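Local coordinates for protein angel homolog 2 (Homo sapiens, PDB 6RW0), which hydrolyses 2',3'-cyclic phosphates as a member of the CCR4 family of deadenylases, and probably binds mRNA 3'-untranslated regions, at residues A[100-106]-A[137-143]. Sequence-based numbering, arbitrary orientation.
With MG (magnesium ion), chain B.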
# COMPACT_ATOMS: atom_id res chain seq x y z
N VAL A 100 5.85 12.10 5.00
CA VAL A 100 5.97 11.21 3.85
C VAL A 100 4.56 10.87 3.40
O VAL A 100 3.71 10.53 4.24
CB VAL A 100 6.72 9.92 4.20
CG1 VAL A 100 6.79 8.98 3.00
CG2 VAL A 100 8.11 10.21 4.71
N LEU A 101 4.30 10.96 2.09
CA LEU A 101 3.03 10.55 1.51
C LEU A 101 3.26 9.40 0.55
O LEU A 101 4.11 9.48 -0.34
CB LEU A 101 2.38 11.67 0.69
CG LEU A 101 2.28 13.02 1.35
CD1 LEU A 101 1.72 13.98 0.29
CD2 LEU A 101 1.42 12.98 2.58
N CYS A 102 2.50 8.33 0.74
CA CYS A 102 2.48 7.20 -0.18
C CYS A 102 1.08 7.17 -0.75
O CYS A 102 0.13 6.82 -0.05
CB CYS A 102 2.80 5.90 0.55
SG CYS A 102 4.58 5.80 0.94
N LEU A 103 0.94 7.56 -2.01
CA LEU A 103 -0.36 7.68 -2.65
C LEU A 103 -0.52 6.60 -3.71
O LEU A 103 0.44 6.23 -4.40
CB LEU A 103 -0.51 9.07 -3.28
CG LEU A 103 -0.24 10.28 -2.37
CD1 LEU A 103 -0.35 11.58 -3.15
CD2 LEU A 103 -1.18 10.26 -1.18
N GLN A 104 -1.75 6.12 -3.85
CA GLN A 104 -2.11 5.22 -4.93
C GLN A 104 -3.27 5.82 -5.73
O GLN A 104 -3.98 6.71 -5.26
CB GLN A 104 -2.46 3.81 -4.41
CG GLN A 104 -1.42 3.23 -3.44
CD GLN A 104 -1.63 3.67 -2.01
OE1 GLN A 104 -2.77 3.86 -1.57
NE2 GLN A 104 -0.55 3.83 -1.28
N GLU A 105 -3.45 5.29 -6.94
CA GLU A 105 -4.48 5.75 -7.88
C GLU A 105 -4.30 7.23 -8.23
O GLU A 105 -5.27 7.97 -8.38
CB GLU A 105 -5.89 5.40 -7.43
CG GLU A 105 -6.09 3.91 -7.50
CD GLU A 105 -7.54 3.48 -7.55
OE1 GLU A 105 -8.39 4.24 -8.08
OE2 GLU A 105 -7.81 2.35 -7.08
N VAL A 106 -3.04 7.63 -8.37
CA VAL A 106 -2.67 8.98 -8.79
C VAL A 106 -2.70 9.00 -10.31
O VAL A 106 -1.86 8.37 -10.97
CB VAL A 106 -1.28 9.34 -8.24
CG1 VAL A 106 -0.78 10.67 -8.81
CG2 VAL A 106 -1.31 9.31 -6.71
N ASP A 137 -3.03 5.52 -14.19
CA ASP A 137 -2.77 5.91 -12.82
C ASP A 137 -1.56 5.18 -12.29
O ASP A 137 -1.06 4.22 -12.90
CB ASP A 137 -3.97 5.57 -11.91
CG ASP A 137 -4.21 4.06 -11.80
OD1 ASP A 137 -4.45 3.43 -12.84
OD2 ASP A 137 -4.15 3.48 -10.69
N GLY A 138 -1.09 5.62 -11.13
CA GLY A 138 0.04 4.96 -10.52
C GLY A 138 0.26 5.36 -9.08
O GLY A 138 -0.62 5.92 -8.42
N CYS A 139 1.45 5.05 -8.61
CA CYS A 139 1.86 5.30 -7.24
C CYS A 139 2.76 6.53 -7.18
O CYS A 139 3.59 6.76 -8.07
CB CYS A 139 2.68 4.13 -6.69
SG CYS A 139 1.79 2.62 -6.44
N ALA A 140 2.65 7.28 -6.10
CA ALA A 140 3.57 8.37 -5.84
C ALA A 140 4.11 8.23 -4.42
O ALA A 140 3.39 7.79 -3.52
CB ALA A 140 2.91 9.74 -6.02
N ILE A 141 5.38 8.56 -4.24
CA ILE A 141 5.96 8.76 -2.92
C ILE A 141 6.48 10.18 -2.86
O ILE A 141 7.27 10.59 -3.71
CB ILE A 141 7.07 7.75 -2.58
CG1 ILE A 141 6.56 6.32 -2.60
CG2 ILE A 141 7.63 8.05 -1.19
CD1 ILE A 141 7.66 5.24 -2.47
N CYS A 142 6.03 10.93 -1.86
CA CYS A 142 6.37 12.33 -1.70
C CYS A 142 6.91 12.51 -0.29
O CYS A 142 6.50 11.81 0.64
CB CYS A 142 5.12 13.20 -1.88
SG CYS A 142 4.11 12.79 -3.34
N PHE A 143 7.84 13.43 -0.11
CA PHE A 143 8.42 13.63 1.24
C PHE A 143 8.79 15.10 1.41
O PHE A 143 9.06 15.76 0.45
CB PHE A 143 9.62 12.69 1.43
CG PHE A 143 10.76 13.00 0.50
CD1 PHE A 143 10.91 12.33 -0.69
CD2 PHE A 143 11.62 14.03 0.81
CE1 PHE A 143 11.95 12.66 -1.53
CE2 PHE A 143 12.65 14.36 -0.03
CZ PHE A 143 12.82 13.67 -1.19
MG MG B . -9.86 1.55 -6.48
O HOH W 1 -2.63 2.91 -8.40
O HOH W 2 -10.44 2.42 -8.42
O HOH W 3 -11.99 1.21 -5.75
O HOH W 4 -10.30 -0.77 -7.48
O HOH W 5 -9.77 3.60 -5.22
O HOH W 6 -9.72 0.25 -4.64
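Segments 100-106 and 137-143 lie antiparallel in one sheet of the DNase I-like (endonuclease/exonuclease/phosphatase) fold, and a G1 beta bulge, in which E105 and V106 both face G138, shifts the register by one residue. L101 pairs with C142 and L103 with A140 through reciprocal backbone hydrogen bonds, L101 N to C142 O at 2.8 Å. On one face L101 CB meets C142 CB at 4.1 Å, and V106 CG2 reaches A140 CB beneath helix 108-121. On the other, C102 SG lies against I141 CG1, facing strands 171-179 and 189-195 of the second sheet in the sandwich. At the bulge V106 N donates to G138 O, while G138 N returns a more bent bond to V106 O, from above the carbonyl plane (140° at the hydrogen). With positive phi (59°), E105 directs its side chain away from the neighbouring strand, alongside that of D137 and pointing the same way, their carboxylate planes 70° apart. A water bridges them, accepting from E105 N and donating to D137 OD2, whose other oxygen is in a salt bridge with R131. N58 and S61 hold the E105 carboxylate, whose OE2 binds magnesium at 2.3 Å; OE1 accepts a hydrogen bond from a metal-bound water at 2.8 Å.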